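Local coordinates for GH127 beta-L-arabinofuranoside (Geobacillus stearothermophilus, PDB 4QK0), which probably hydrolyses beta-L-arabinofuranosidic bonds to release L-arabinose, as a glycoside hydrolase of family GH127, at residues Met133-Asn138 and Pro225-Gln230; Glu239-Trp242 and Arg248-Gln251. All coordinates share one frame; numbering follows the deposited sequence.

In the fold
From the N terminus, the chain first passes 133-138, in the loop between helix 122-126 and helix 140-158. It then runs through 86 mostly helical residues before 225-230, at the start of helix 227-234, comes back against that loop as contact 1. Contact 2 opens after contact 1 has closed, so the two neither nest nor cross; it shuts a much shorter loop, with five residues between 239-242 and 248-251, in the segment leading to strand 264-265. In space they adjoin, with centres about 11 Å apart. R136 and F228 of contact 1 pack on H250, and R136 also meets F241, so both loops and helix 227-234 are joined within the catalytic domain.

Contact 1 of 2, residues Met133-Asn138 and Pro225-Gln230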
HETATM    1  N   MSE A 133      -9.110 -34.899   5.069  1.00 28.28           N
HETATM    2  CA  MSE A 133      -8.392 -34.887   3.793  0.50 29.97           C
HETATM    3  C   MSE A 133      -7.864 -33.502   3.425  1.00 30.67           C
HETATM    4  O   MSE A 133      -7.101 -33.354   2.486  1.00 29.51           O
HETATM    5  CB  MSE A 133      -9.281 -35.448   2.671  0.50 30.78           C
HETATM    6  CG  MSE A 133      -9.673 -36.919   2.886  0.50 31.28           C
HETATM    7 SE   MSE A 133      -8.162 -38.198   2.854  0.50 31.99          SE
HETATM    8  CE  MSE A 133      -8.066 -38.903   4.679  0.50 31.27           C
ATOM      9  N   ASN A 134      -8.277 -32.464   4.152  1.00 31.63           N
ATOM     10  CA  ASN A 134      -7.784 -31.107   3.927  1.00 29.09           C
ATOM     11  C   ASN A 134      -7.662 -30.315   5.213  1.00 26.67           C
ATOM     12  O   ASN A 134      -8.410 -29.373   5.511  1.00 25.39           O
ATOM     13  CB  ASN A 134      -8.629 -30.332   2.899  1.00 28.27           C
ATOM     14  CG  ASN A 134      -7.909 -29.074   2.411  1.00 28.62           C
ATOM     15  OD1 ASN A 134      -6.954 -28.589   3.036  1.00 24.88           O
ATOM     16  ND2 ASN A 134      -8.363 -28.547   1.291  1.00 31.27           N
ATOM     17  N   LEU A 135      -6.636 -30.696   5.958  1.00 28.30           N
ATOM     18  CA  LEU A 135      -6.265 -30.015   7.203  1.00 26.02           C
ATOM     19  C   LEU A 135      -5.666 -28.661   6.934  1.00 23.38           C
ATOM     20  O   LEU A 135      -5.718 -27.783   7.790  1.00 24.08           O
ATOM     21  CB  LEU A 135      -5.254 -30.882   7.993  1.00 27.53           C
ATOM     22  CG  LEU A 135      -5.818 -32.024   8.883  1.00 27.61           C
ATOM     23  CD1 LEU A 135      -6.598 -31.431  10.025  1.00 28.41           C
ATOM     24  CD2 LEU A 135      -6.706 -32.983   8.095  1.00 27.69           C
ATOM     25  N   ARG A 136      -5.050 -28.495   5.779  1.00 21.48           N
ATOM     26  CA  ARG A 136      -4.419 -27.204   5.437  1.00 24.64           C
ATOM     27  C   ARG A 136      -5.465 -26.086   5.430  1.00 25.84           C
ATOM     28  O   ARG A 136      -5.205 -25.016   5.940  1.00 25.62           O
ATOM     29  CB  ARG A 136      -3.757 -27.260   4.064  1.00 26.53           C
ATOM     30  CG  ARG A 136      -2.882 -26.049   3.795  1.00 30.63           C
ATOM     31  CD  ARG A 136      -2.471 -25.965   2.328  1.00 28.46           C
ATOM     32  NE  ARG A 136      -3.628 -25.792   1.495  1.00 29.37           N
ATOM     33  CZ  ARG A 136      -3.666 -26.004   0.185  1.00 30.55           C
ATOM     34  NH1 ARG A 136      -2.582 -26.408  -0.446  1.00 29.28           N
ATOM     35  NH2 ARG A 136      -4.826 -25.845  -0.490  1.00 27.73           N
ATOM     36  N   ASP A 137      -6.658 -26.380   4.916  1.00 26.15           N
ATOM     37  CA  ASP A 137      -7.672 -25.352   4.712  1.00 27.52           C
ATOM     38  C   ASP A 137      -8.941 -25.495   5.512  1.00 26.65           C
ATOM     39  O   ASP A 137      -9.557 -24.481   5.807  1.00 27.81           O
ATOM     40  CB  ASP A 137      -8.129 -25.325   3.230  1.00 30.18           C
ATOM     41  CG  ASP A 137      -6.975 -25.084   2.260  1.00 30.48           C
ATOM     42  OD1 ASP A 137      -5.967 -24.444   2.645  1.00 30.23           O
ATOM     43  OD2 ASP A 137      -7.093 -25.553   1.119  1.00 29.51           O
ATOM     44  N   ASN A 138      -9.385 -26.713   5.826  1.00 26.41           N
ATOM     45  CA  ASN A 138     -10.764 -26.838   6.322  1.00 24.65           C
ATOM     46  C   ASN A 138     -11.003 -26.835   7.849  1.00 23.61           C
ATOM     47  O   ASN A 138     -12.134 -27.059   8.275  1.00 28.27           O
ATOM     48  CB  ASN A 138     -11.448 -27.971   5.644  1.00 25.74           C
ATOM     49  CG  ASN A 138     -11.630 -27.723   4.161  1.00 26.42           C
ATOM     50  OD1 ASN A 138     -11.351 -26.653   3.663  1.00 29.91           O
ATOM     51  ND2 ASN A 138     -12.091 -28.715   3.466  1.00 26.24           N
ATOM     52  N   PRO A 225       9.030 -34.922   5.033  1.00 43.49           N
ATOM     53  CA  PRO A 225       8.379 -34.292   3.861  1.00 40.15           C
ATOM     54  C   PRO A 225       7.104 -33.620   4.365  1.00 36.06           C
ATOM     55  O   PRO A 225       6.484 -34.096   5.324  1.00 40.44           O
ATOM     56  CB  PRO A 225       8.085 -35.480   2.947  1.00 40.61           C
ATOM     57  CG  PRO A 225       7.933 -36.642   3.888  1.00 40.26           C
ATOM     58  CD  PRO A 225       8.811 -36.383   5.072  1.00 42.00           C
ATOM     59  N   TYR A 226       6.746 -32.493   3.778  1.00 36.47           N
ATOM     60  CA  TYR A 226       5.638 -31.665   4.290  1.00 32.47           C
ATOM     61  C   TYR A 226       4.317 -32.394   4.275  1.00 27.89           C
ATOM     62  O   TYR A 226       3.856 -32.844   3.233  1.00 29.08           O
ATOM     63  CB  TYR A 226       5.514 -30.410   3.431  1.00 36.88           C
ATOM     64  CG  TYR A 226       6.569 -29.324   3.633  1.00 36.68           C
ATOM     65  CD1 TYR A 226       6.898 -28.876   4.890  1.00 34.89           C
ATOM     66  CD2 TYR A 226       7.168 -28.710   2.543  1.00 40.16           C
ATOM     67  CE1 TYR A 226       7.799 -27.855   5.065  1.00 41.86           C
ATOM     68  CE2 TYR A 226       8.076 -27.684   2.705  1.00 38.28           C
ATOM     69  CZ  TYR A 226       8.390 -27.262   3.966  1.00 41.20           C
ATOM     70  OH  TYR A 226       9.336 -26.257   4.181  1.00 38.84           O
ATOM     71  N   TYR A 227       3.692 -32.524   5.425  1.00 28.44           N
ATOM     72  CA  TYR A 227       2.348 -33.084   5.476  1.00 27.78           C
ATOM     73  C   TYR A 227       1.402 -32.403   4.484  1.00 27.07           C
ATOM     74  O   TYR A 227       0.610 -33.076   3.811  1.00 28.78           O
ATOM     75  CB  TYR A 227       1.764 -33.014   6.885  1.00 26.74           C
ATOM     76  CG  TYR A 227       0.321 -33.405   6.887  1.00 30.48           C
ATOM     77  CD1 TYR A 227      -0.074 -34.690   6.515  1.00 33.11           C
ATOM     78  CD2 TYR A 227      -0.655 -32.501   7.205  1.00 30.79           C
ATOM     79  CE1 TYR A 227      -1.409 -35.038   6.454  1.00 31.16           C
ATOM     80  CE2 TYR A 227      -1.980 -32.847   7.163  1.00 33.61           C
ATOM     81  CZ  TYR A 227      -2.359 -34.105   6.784  1.00 33.17           C
ATOM     82  OH  TYR A 227      -3.684 -34.416   6.777  1.00 32.18           O
ATOM     83  N   PHE A 228       1.454 -31.077   4.380  1.00 27.52           N
ATOM     84  CA  PHE A 228       0.484 -30.405   3.505  1.00 28.61           C
ATOM     85  C   PHE A 228       0.708 -30.754   2.064  1.00 27.38           C
ATOM     86  O   PHE A 228      -0.228 -30.734   1.271  1.00 28.73           O
ATOM     87  CB  PHE A 228       0.500 -28.863   3.696  1.00 25.23           C
ATOM     88  CG  PHE A 228       0.020 -28.400   5.037  1.00 24.49           C
ATOM     89  CD1 PHE A 228      -0.990 -29.090   5.746  1.00 23.75           C
ATOM     90  CD2 PHE A 228       0.537 -27.267   5.598  1.00 23.82           C
ATOM     91  CE1 PHE A 228      -1.459 -28.661   6.968  1.00 20.09           C
ATOM     92  CE2 PHE A 228       0.070 -26.823   6.837  1.00 24.06           C
ATOM     93  CZ  PHE A 228      -0.917 -27.522   7.517  1.00 23.71           C
ATOM     94  N   ASP A 229       1.955 -31.030   1.689  1.00 30.75           N
ATOM     95  CA  ASP A 229       2.216 -31.503   0.307  1.00 32.77           C
ATOM     96  C   ASP A 229       1.663 -32.896   0.095  1.00 32.32           C
ATOM     97  O   ASP A 229       1.128 -33.195  -0.957  1.00 34.68           O
ATOM     98  CB  ASP A 229       3.723 -31.481  -0.026  1.00 34.10           C
ATOM     99  CG  ASP A 229       4.243 -30.090  -0.330  1.00 35.18           C
ATOM    100  OD1 ASP A 229       3.435 -29.168  -0.599  1.00 38.18           O
ATOM    101  OD2 ASP A 229       5.475 -29.897  -0.250  1.00 44.51           O
ATOM    102  N   GLN A 230       1.777 -33.748   1.107  1.00 33.67           N
ATOM    103  CA  GLN A 230       1.267 -35.121   0.993  1.00 35.87           C
ATOM    104  C   GLN A 230      -0.228 -35.110   0.821  1.00 33.36           C
ATOM    105  O   GLN A 230      -0.730 -35.779  -0.061  1.00 30.94           O
ATOM    106  CB  GLN A 230       1.672 -35.979   2.204  1.00 38.50           C
ATOM    107  CG  GLN A 230       3.189 -36.142   2.375  1.00 42.45           C
ATOM    108  CD  GLN A 230       3.600 -36.804   3.689  1.00 42.94           C
ATOM    109  OE1 GLN A 230       3.047 -36.539   4.761  1.00 41.66           O
ATOM    110  NE2 GLN A 230       4.608 -37.653   3.606  1.00 47.94           N
TER
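L135 and R136 lean on Y227 and F228, in the first turn of helix 227-234, and the turn that presents them starts one residue earlier. The side-chain oxygen OD1 of N134 accepts the backbone N of D137 at 2.9 Å, an Asx motif that closes the loop on itself. L135 then sets its CB at the edge of the Y227 ring, 3.9 Å from Y227 CE2, while its methyl CD2 lies 3.6 Å from the phenol oxygen Y227 OH. The backbone N atoms of L135 and R136 each bond to a carboxylate oxygen of E231, one turn along the helix. R136 goes over the face of F228: with CG anti to the backbone N (chi1 -169°), that methylene stands 4.0 Å from the F228 ring centroid, only 12° off the normal, a CH-pi contact. A bend at chi3 then carries the guanidinium away from the ring to D137, which it grips side-on. R136 NE reaches D137 OD1 at 2.9 Å from above the carboxylate plane, and R136 NH2 meets the syn lone pair of D137 OD2 at 2.8 Å. D137 OD2 also accepts from N134 ND2, so N134 holds D137 by both its backbone N and its carboxylate. R136 NH1 has a second acid, E237. An alanine in place of R136 would probably leave D137 and E237 without the guanidinium they share, and take the CG methylene from over the centre of the F228 ring. The contact packs an inter-helix loop, braced by its Asx motif, on the start of helix 227-234 in the catalytic domain, whose fold in GH127 is an (alpha/alpha)6 barrel.

Contact 2 of 2, residues Glu239-Trp242 and Arg248-Gln251; sequences EPFW and RYHQ
Four aromatic rings carry this whole contact: the consecutive pair F241 and W242 meets the consecutive pair Y249 and H250, with ring and van der Waals packing in place of polar bonds. The result is an aromatic cluster in the loop between helix 227-234 and strand 264-265 of the GH127 catalytic domain. Each pair is also packed within itself. Y249 CD2 sits over the middle of its neighbour's imidazole, 3.5 Å above the H250 ring plane, and W242 CD1 lies 3.8 Å above the plane of the F241 ring, toward its rim. Between the pairs, W242 turns its six-membered ring edge-on to the face of Y249, a T-shaped pair with planes at 70° and centroids 5.1 Å apart. The indole gets there because its CG stands between the backbone N and the carbonyl carbon (chi1 63°), which lays the indole over a face of F241 and brings its six-membered ring to the tyrosine. F241 meets both partners with the far end of its ring: its CE2 is 4.1 Å from Y249 CD2, which lies at the edge of the F241 ring, the two rings being oblique to each other, and its ring and that of H250 are inclined at 47°. Beyond the four, F315 meets W242 edge-to-face, while Y243 and H265 add further rings against Y249. W242 is on the exposed side of the cluster, and Y249 and H250 are buried. The outer end of the phenol still touches the indole, W242 CZ2 lying 3.8 Å from Y249 OH, and the tightest approach across the segments is F241 CZ to H250 CE1, at 3.5 Å.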
ATOM      1  N   GLU A 239      -2.429 -26.673  -8.256  1.00 76.31           N
ATOM      2  CA  GLU A 239      -2.330 -25.191  -8.175  1.00 79.44           C
ATOM      3  C   GLU A 239      -1.330 -24.759  -7.103  1.00 72.28           C
ATOM      4  O   GLU A 239      -1.268 -25.351  -6.018  1.00 65.53           O
ATOM      5  CB  GLU A 239      -3.684 -24.522  -7.862  1.00 84.52           C
ATOM      6  CG  GLU A 239      -4.744 -24.613  -8.948  1.00 93.04           C
ATOM      7  CD  GLU A 239      -5.253 -26.032  -9.194  1.00104.44           C
ATOM      8  OE1 GLU A 239      -5.732 -26.290 -10.314  1.00119.49           O
ATOM      9  OE2 GLU A 239      -5.162 -26.903  -8.297  1.00 93.50           O
ATOM     10  N   PRO A 240      -0.545 -23.712  -7.397  1.00 73.59           N
ATOM     11  CA  PRO A 240       0.341 -23.225  -6.332  1.00 69.51           C
ATOM     12  C   PRO A 240      -0.488 -22.584  -5.199  1.00 63.85           C
ATOM     13  O   PRO A 240      -1.610 -22.092  -5.423  1.00 57.83           O
ATOM     14  CB  PRO A 240       1.247 -22.207  -7.048  1.00 69.09           C
ATOM     15  CG  PRO A 240       0.565 -21.865  -8.347  1.00 73.90           C
ATOM     16  CD  PRO A 240      -0.524 -22.870  -8.616  1.00 73.10           C
ATOM     17  N   PHE A 241       0.014 -22.644  -3.975  1.00 59.55           N
ATOM     18  CA  PHE A 241      -0.702 -21.982  -2.876  1.00 53.61           C
ATOM     19  C   PHE A 241      -0.802 -20.445  -3.168  1.00 49.45           C
ATOM     20  O   PHE A 241       0.164 -19.848  -3.613  1.00 49.58           O
ATOM     21  CB  PHE A 241      -0.036 -22.300  -1.509  1.00 47.20           C
ATOM     22  CG  PHE A 241      -0.891 -21.901  -0.326  1.00 41.97           C
ATOM     23  CD1 PHE A 241      -2.115 -22.510  -0.110  1.00 39.83           C
ATOM     24  CD2 PHE A 241      -0.486 -20.899   0.537  1.00 36.83           C
ATOM     25  CE1 PHE A 241      -2.939 -22.109   0.947  1.00 37.27           C
ATOM     26  CE2 PHE A 241      -1.276 -20.510   1.581  1.00 38.05           C
ATOM     27  CZ  PHE A 241      -2.520 -21.116   1.791  1.00 37.64           C
ATOM     28  N   TRP A 242      -1.965 -19.832  -2.933  1.00 45.41           N
ATOM     29  CA  TRP A 242      -2.164 -18.406  -3.243  1.00 42.62           C
ATOM     30  C   TRP A 242      -1.160 -17.480  -2.532  1.00 46.13           C
ATOM     31  O   TRP A 242      -0.767 -16.463  -3.104  1.00 48.94           O
ATOM     32  CB  TRP A 242      -3.601 -17.949  -2.952  1.00 39.03           C
ATOM     33  CG  TRP A 242      -3.997 -18.041  -1.497  1.00 39.94           C
ATOM     34  CD1 TRP A 242      -4.541 -19.140  -0.862  1.00 35.81           C
ATOM     35  CD2 TRP A 242      -3.852 -17.031  -0.487  1.00 34.11           C
ATOM     36  NE1 TRP A 242      -4.729 -18.878   0.469  1.00 35.96           N
ATOM     37  CE2 TRP A 242      -4.313 -17.600   0.742  1.00 35.08           C
ATOM     38  CE3 TRP A 242      -3.345 -15.721  -0.487  1.00 35.87           C
ATOM     39  CZ2 TRP A 242      -4.346 -16.874   1.948  1.00 34.78           C
ATOM     40  CZ3 TRP A 242      -3.357 -14.989   0.727  1.00 37.12           C
ATOM     41  CH2 TRP A 242      -3.858 -15.571   1.924  1.00 36.77           C
ATOM     42  N   ARG A 248       4.983 -20.575   4.997  1.00 29.58           N
ATOM     43  CA  ARG A 248       5.127 -19.515   6.008  1.00 29.71           C
ATOM     44  C   ARG A 248       3.797 -18.966   6.465  1.00 25.58           C
ATOM     45  O   ARG A 248       3.647 -18.569   7.618  1.00 21.27           O
ATOM     46  CB  ARG A 248       5.949 -18.357   5.460  1.00 32.95           C
ATOM     47  CG  ARG A 248       7.391 -18.756   5.197  1.00 38.71           C
ATOM     48  CD  ARG A 248       8.040 -17.797   4.216  1.00 42.43           C
ATOM     49  NE  ARG A 248       8.151 -16.467   4.786  1.00 41.77           N
ATOM     50  CZ  ARG A 248       9.211 -16.014   5.458  1.00 48.75           C
ATOM     51  NH1 ARG A 248      10.243 -16.823   5.694  1.00 48.10           N
ATOM     52  NH2 ARG A 248       9.234 -14.739   5.911  1.00 41.77           N
ATOM     53  N   TYR A 249       2.810 -18.957   5.580  1.00 23.96           N
ATOM     54  CA  TYR A 249       1.484 -18.458   5.979  1.00 24.07           C
ATOM     55  C   TYR A 249       0.964 -19.168   7.226  1.00 24.11           C
ATOM     56  O   TYR A 249       0.439 -18.529   8.147  1.00 22.84           O
ATOM     57  CB  TYR A 249       0.502 -18.703   4.866  1.00 23.36           C
ATOM     58  CG  TYR A 249      -0.923 -18.276   5.151  1.00 21.82           C
ATOM     59  CD1 TYR A 249      -1.295 -16.945   5.087  1.00 20.98           C
ATOM     60  CD2 TYR A 249      -1.920 -19.224   5.381  1.00 21.73           C
ATOM     61  CE1 TYR A 249      -2.602 -16.539   5.306  1.00 20.72           C
ATOM     62  CE2 TYR A 249      -3.268 -18.846   5.565  1.00 21.24           C
ATOM     63  CZ  TYR A 249      -3.592 -17.507   5.534  1.00 23.36           C
ATOM     64  OH  TYR A 249      -4.848 -17.092   5.735  1.00 25.52           O
ATOM     65  N   HIS A 250       1.148 -20.488   7.239  1.00 23.93           N
ATOM     66  CA  HIS A 250       0.712 -21.353   8.370  1.00 26.68           C
ATOM     67  C   HIS A 250       1.833 -21.635   9.410  1.00 25.72           C
ATOM     68  O   HIS A 250       1.640 -22.442  10.307  1.00 24.66           O
ATOM     69  CB  HIS A 250       0.291 -22.724   7.863  1.00 24.25           C
ATOM     70  CG  HIS A 250      -0.573 -22.695   6.663  1.00 26.23           C
ATOM     71  ND1 HIS A 250      -0.063 -22.709   5.378  1.00 31.32           N
ATOM     72  CD2 HIS A 250      -1.919 -22.686   6.533  1.00 24.85           C
ATOM     73  CE1 HIS A 250      -1.060 -22.678   4.507  1.00 25.83           C
ATOM     74  NE2 HIS A 250      -2.191 -22.719   5.179  1.00 27.01           N
ATOM     75  N   GLN A 251       2.980 -20.974   9.273  1.00 24.05           N
ATOM     76  CA  GLN A 251       4.149 -21.228  10.116  1.00 22.58           C
ATOM     77  C   GLN A 251       4.497 -22.734  10.160  1.00 22.57           C
ATOM     78  O   GLN A 251       4.876 -23.256  11.197  1.00 22.03           O
ATOM     79  CB  GLN A 251       3.955 -20.669  11.539  1.00 24.58           C
ATOM     80  CG  GLN A 251       3.663 -19.166  11.572  1.00 24.19           C
ATOM     81  CD  GLN A 251       2.189 -18.807  11.360  1.00 23.80           C
ATOM     82  OE1 GLN A 251       1.296 -19.624  11.614  1.00 24.82           O
ATOM     83  NE2 GLN A 251       1.935 -17.589  10.898  1.00 22.10           N
TER